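Local structure of Exo-poly-alpha-D-galacturonosidase (3JUR) at the interface of chains A and B and the interface of chains A and C. The protein hydrolyses the polygalacturonic acid of pectin from a chain end, as a hyperthermoactive exopolygalacturonase of glycosyl hydrolase family 28. Numbering follows the deposited sequence. Chains: chain A/B/C, Exo-poly-alpha-D-galacturonosidase.

Contact 1: the interface of chains A and B. Residues chain A 441-445; chain B 440-442.
The C-terminal strands of two right-handed beta-helices meet here edge to edge, A:Lys444 and A:Ala445 of strand 444-447 pairing antiparallel with B:Glu442 and B:Ile441 of strand 439-442. Two backbone bonds join A:Lys444 to B:Glu442 as the reciprocal pair of an antiparallel bridge. The amide N of A:Lys444 gives its hydrogen to O of B:Glu442 at 3.0 Å. In return N of B:Glu442 donates to O of A:Lys444, also at 3.0 Å. Beyond this pair the side chains of A:Lys444 and B:Glu442 run alongside each other in the same direction. CD of A:Lys444 passes 3.8 Å from the carboxylate OE2 of B:Glu442, with the ammonium NZ of A:Lys444 4.3 Å from that oxygen, a spacing that may still give some electrostatic attraction without a direct salt bridge. On the other side of the pairing, A:Ile441 and B:Ile441 point at each other tip to tip, their CG2 methyls touching at 3.8 Å and their CD1 methyls at 3.9 Å. In B:Ile441, CG2 stands anti to the backbone N (chi1 -57° for CG1), which turns this methyl toward both its mate and O of A:Lys444. CG1 of B:Ile441 meanwhile packs on the CB methyl of A:Ala445 at 4.0 Å. Cut back to an alanine, B:Ile441 would probably leave CG2 and CD1 of A:Ile441 without opposing methyls and lose the CG1 packing on A:Ala445, opening a gap on this face of the paired strands. With its two-fold twin, the patch carries strand pairing across the subunit boundary and probably helps hold the tetramer together.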
ATOM      1  N   ILE A 441     -12.171   1.374 -15.053  1.00 21.22           N
ATOM      2  CA  ILE A 441     -12.519   2.705 -15.532  1.00 21.31           C
ATOM      3  C   ILE A 441     -12.926   2.681 -17.001  1.00 21.46           C
ATOM      4  O   ILE A 441     -12.254   2.067 -17.835  1.00 21.96           O
ATOM      5  CB  ILE A 441     -11.372   3.748 -15.326  1.00 21.32           C
ATOM      6  CG1 ILE A 441     -10.831   3.720 -13.888  1.00 21.35           C
ATOM      7  CG2 ILE A 441     -11.874   5.170 -15.666  1.00 21.08           C
ATOM      8  CD1 ILE A 441      -9.649   4.664 -13.636  1.00 21.41           C
ATOM      9  N   GLU A 442     -14.023   3.363 -17.312  1.00 21.38           N
ATOM     10  CA  GLU A 442     -14.399   3.603 -18.699  1.00 21.59           C
ATOM     11  C   GLU A 442     -14.601   5.096 -18.927  1.00 21.07           C
ATOM     12  O   GLU A 442     -15.434   5.722 -18.274  1.00 20.13           O
ATOM     13  CB  GLU A 442     -15.671   2.835 -19.076  1.00 21.37           C
ATOM     14  CG  GLU A 442     -15.793   2.615 -20.581  1.00 25.01           C
ATOM     15  CD  GLU A 442     -17.133   2.031 -21.008  1.00 28.03           C
ATOM     16  OE1 GLU A 442     -17.175   1.316 -22.028  1.00 30.81           O
ATOM     17  OE2 GLU A 442     -18.152   2.295 -20.343  1.00 31.08           O
ATOM     18  N   GLY A 443     -13.839   5.655 -19.862  1.00 20.49           N
ATOM     19  CA  GLY A 443     -13.988   7.065 -20.228  1.00 20.59           C
ATOM     20  C   GLY A 443     -12.644   7.753 -20.228  1.00 20.78           C
ATOM     21  O   GLY A 443     -11.766   7.393 -21.022  1.00 20.41           O
ATOM     22  N   LYS A 444     -12.485   8.727 -19.324  1.00 21.07           N
ATOM     23  CA  LYS A 444     -11.226   9.459 -19.144  1.00 21.47           C
ATOM     24  C   LYS A 444     -10.752   9.383 -17.688  1.00 21.65           C
ATOM     25  O   LYS A 444     -11.573   9.417 -16.754  1.00 21.82           O
ATOM     26  CB  LYS A 444     -11.400  10.943 -19.498  1.00 22.20           C
ATOM     27  CG  LYS A 444     -11.840  11.274 -20.934  1.00 23.61           C
ATOM     28  CD  LYS A 444     -12.054  12.790 -21.039  1.00 26.22           C
ATOM     29  CE  LYS A 444     -11.835  13.312 -22.449  1.00 28.88           C
ATOM     30  NZ  LYS A 444     -13.090  13.400 -23.227  1.00 30.33           N
ATOM     31  N   ALA A 445      -9.437   9.319 -17.498  1.00 21.17           N
ATOM     32  CA  ALA A 445      -8.838   9.328 -16.158  1.00 21.43           C
ATOM     33  C   ALA A 445      -7.380   9.795 -16.149  1.00 21.45           C
ATOM     34  O   ALA A 445      -6.620   9.564 -17.101  1.00 20.82           O
ATOM     35  CB  ALA A 445      -8.947   7.947 -15.502  1.00 21.05           C
TER
ATOM     36  N   TYR B 440      -8.356  12.078 -11.258  1.00 21.95           N
ATOM     37  CA  TYR B 440      -9.490  12.642 -11.955  1.00 22.19           C
ATOM     38  C   TYR B 440     -10.125  11.552 -12.808  1.00 21.71           C
ATOM     39  O   TYR B 440      -9.432  10.897 -13.586  1.00 21.76           O
ATOM     40  CB  TYR B 440      -9.083  13.847 -12.821  1.00 22.50           C
ATOM     41  CG  TYR B 440     -10.211  14.331 -13.708  1.00 25.45           C
ATOM     42  CD1 TYR B 440     -11.254  15.115 -13.190  1.00 27.97           C
ATOM     43  CD2 TYR B 440     -10.259  13.976 -15.062  1.00 28.15           C
ATOM     44  CE1 TYR B 440     -12.303  15.547 -14.001  1.00 30.08           C
ATOM     45  CE2 TYR B 440     -11.305  14.402 -15.882  1.00 30.30           C
ATOM     46  CZ  TYR B 440     -12.319  15.183 -15.347  1.00 31.06           C
ATOM     47  OH  TYR B 440     -13.350  15.598 -16.162  1.00 33.98           O
ATOM     48  N   ILE B 441     -11.431  11.352 -12.656  1.00 21.04           N
ATOM     49  CA  ILE B 441     -12.169  10.410 -13.507  1.00 20.51           C
ATOM     50  C   ILE B 441     -13.464  11.051 -14.033  1.00 20.63           C
ATOM     51  O   ILE B 441     -14.191  11.727 -13.290  1.00 19.49           O
ATOM     52  CB  ILE B 441     -12.504   9.069 -12.791  1.00 20.39           C
ATOM     53  CG1 ILE B 441     -11.235   8.373 -12.268  1.00 20.22           C
ATOM     54  CG2 ILE B 441     -13.258   8.126 -13.751  1.00 20.23           C
ATOM     55  CD1 ILE B 441     -11.507   7.195 -11.320  1.00 20.22           C
ATOM     56  N   GLU B 442     -13.726  10.839 -15.320  1.00 20.72           N
ATOM     57  CA  GLU B 442     -15.009  11.172 -15.928  1.00 21.40           C
ATOM     58  C   GLU B 442     -15.522   9.950 -16.683  1.00 21.09           C
ATOM     59  O   GLU B 442     -14.843   9.420 -17.568  1.00 20.80           O
ATOM     60  CB  GLU B 442     -14.863  12.349 -16.886  1.00 21.76           C
ATOM     61  CG  GLU B 442     -16.188  12.834 -17.461  1.00 23.78           C
ATOM     62  CD  GLU B 442     -16.000  13.866 -18.551  1.00 27.25           C
ATOM     63  OE1 GLU B 442     -16.295  15.046 -18.286  1.00 30.45           O
ATOM     64  OE2 GLU B 442     -15.568  13.503 -19.671  1.00 28.22           O
TER

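Contact 2: the interface of chains A and C. Residues chain A 316, 318, 347, 382; chain C 349-350, 384.
A:Val347 and C:Thr384 meet tip to tip where beta-helices of two family 28 subunits pack against each other through residues of strands 347-349 and their neighbours. Apolar contact dominates among the residues here. CG2 of A:Val347 lies 3.7 Å from the methyl CG2 of C:Thr384, while its other branch, CG1, sits 3.7 Å from CG1 of C:Val349, so the valine bridges strands 347-349 and 382-384 of chain C. With CG1 of A:Val347 anti to the backbone N (chi1 173°), that methyl is turned to C:Val349 and CG2 to C:Thr384. C:Val349 likewise divides its branches: its CG2, between its own backbone N and carbonyl carbon, reaches CG2 of A:Val318 at 3.9 Å, the two side chains meeting at a slant.

Several polar groups also rest against carbon. The amide of C:Asn350 straddles two valines of chain A, its oxygen OD1 3.7 Å from CG2 of A:Val347 and its nitrogen ND2 3.9 Å from CG2 of A:Val318. ND2 of C:Asn350 also faces OD1 of A:Asn316 at 4.1 Å, beyond hydrogen-bonding range, with the amide planes turned 37° apart. At the other end of the patch the hydroxyl OG1 of C:Thr384 lies 3.6 Å from CB of A:Lys382, at the aliphatic base of the lysine side chain.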
ATOM      1  N   ASN A 316       7.502 -14.334 -20.371  1.00 23.45           N
ATOM      2  CA  ASN A 316       8.764 -14.549 -19.668  1.00 23.93           C
ATOM      3  C   ASN A 316       9.962 -13.840 -20.305  1.00 23.37           C
ATOM      4  O   ASN A 316      11.049 -14.394 -20.408  1.00 23.03           O
ATOM      5  CB  ASN A 316       9.023 -16.043 -19.500  1.00 24.72           C
ATOM      6  CG  ASN A 316       9.456 -16.395 -18.106  1.00 27.99           C
ATOM      7  OD1 ASN A 316      10.606 -16.175 -17.722  1.00 31.70           O
ATOM      8  ND2 ASN A 316       8.528 -16.941 -17.323  1.00 31.05           N
ATOM      9  N   VAL A 318      12.518 -10.311 -20.434  1.00 21.76           N
ATOM     10  CA  VAL A 318      13.107  -9.312 -19.552  1.00 21.42           C
ATOM     11  C   VAL A 318      13.502  -8.078 -20.363  1.00 21.92           C
ATOM     12  O   VAL A 318      14.248  -8.176 -21.343  1.00 22.12           O
ATOM     13  CB  VAL A 318      14.327  -9.889 -18.782  1.00 21.38           C
ATOM     14  CG1 VAL A 318      15.112  -8.784 -18.062  1.00 20.80           C
ATOM     15  CG2 VAL A 318      13.880 -10.974 -17.801  1.00 20.17           C
ATOM     16  N   VAL A 347       9.184  -8.946 -17.077  1.00 21.27           N
ATOM     17  CA  VAL A 347       9.825  -8.065 -16.128  1.00 20.93           C
ATOM     18  C   VAL A 347      10.411  -6.902 -16.916  1.00 21.34           C
ATOM     19  O   VAL A 347      11.094  -7.104 -17.931  1.00 20.97           O
ATOM     20  CB  VAL A 347      10.956  -8.780 -15.346  1.00 21.12           C
ATOM     21  CG1 VAL A 347      11.727  -7.791 -14.479  1.00 20.52           C
ATOM     22  CG2 VAL A 347      10.399  -9.921 -14.500  1.00 19.77           C
ATOM     23  N   LYS A 382       6.117  -7.298 -13.609  1.00 21.31           N
ATOM     24  CA  LYS A 382       6.830  -6.570 -12.557  1.00 21.90           C
ATOM     25  C   LYS A 382       7.656  -5.513 -13.252  1.00 21.62           C
ATOM     26  O   LYS A 382       8.511  -5.844 -14.078  1.00 21.88           O
ATOM     27  CB  LYS A 382       7.761  -7.486 -11.768  1.00 22.46           C
ATOM     28  CG  LYS A 382       7.233  -8.884 -11.483  1.00 24.58           C
ATOM     29  CD  LYS A 382       6.462  -8.983 -10.200  1.00 27.80           C
ATOM     30  CE  LYS A 382       6.584 -10.388  -9.611  1.00 29.45           C
ATOM     31  NZ  LYS A 382       6.167 -11.462 -10.556  1.00 31.55           N
TER
ATOM     32  N   VAL C 349      16.777 -10.622 -11.564  1.00 20.67           N
ATOM     33  CA  VAL C 349      15.376 -10.849 -11.936  1.00 21.15           C
ATOM     34  C   VAL C 349      15.008 -12.326 -12.041  1.00 21.02           C
ATOM     35  O   VAL C 349      15.842 -13.174 -12.373  1.00 21.05           O
ATOM     36  CB  VAL C 349      14.964 -10.077 -13.233  1.00 21.29           C
ATOM     37  CG1 VAL C 349      15.097  -8.569 -13.038  1.00 21.14           C
ATOM     38  CG2 VAL C 349      15.792 -10.527 -14.418  1.00 21.81           C
ATOM     39  N   ASN C 350      13.734 -12.609 -11.765  1.00 20.95           N
ATOM     40  CA  ASN C 350      13.196 -13.966 -11.729  1.00 20.76           C
ATOM     41  C   ASN C 350      14.000 -14.873 -10.783  1.00 20.77           C
ATOM     42  O   ASN C 350      14.293 -16.027 -11.100  1.00 21.02           O
ATOM     43  CB  ASN C 350      13.067 -14.540 -13.156  1.00 20.42           C
ATOM     44  CG  ASN C 350      12.039 -13.783 -14.000  1.00 20.78           C
ATOM     45  OD1 ASN C 350      10.927 -13.508 -13.543  1.00 21.56           O
ATOM     46  ND2 ASN C 350      12.405 -13.446 -15.230  1.00 17.99           N
ATOM     47  N   THR C 384      13.588  -8.944  -8.579  1.00 19.51           N
ATOM     48  CA  THR C 384      12.294  -9.510  -8.866  1.00 20.35           C
ATOM     49  C   THR C 384      12.286 -10.991  -8.481  1.00 20.63           C
ATOM     50  O   THR C 384      13.235 -11.723  -8.780  1.00 20.68           O
ATOM     51  CB  THR C 384      12.007  -9.298 -10.372  1.00 20.61           C
ATOM     52  OG1 THR C 384      11.089  -8.212 -10.536  1.00 21.72           O
ATOM     53  CG2 THR C 384      11.487 -10.517 -11.022  1.00 19.29           C
TER

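The C-alpha centres of contact 1 and contact 2 lie about 30 Å apart, and chain A takes part in both. Contact 1 uses the last strands of the chain, 438-442 and 444-447, at the C-terminal end of the beta-helix, whereas contact 2 uses strands 318-320, 347-349 and 382-385 on its flank; no residue is common to the two. Contact 1 belongs to a two-fold interface, contact 2 to one that is not an exact two-fold. Backbone pairing at one surface and side-chain packing at another would let chain A hold two neighbours at once, which fits the tetramer named for this enzyme.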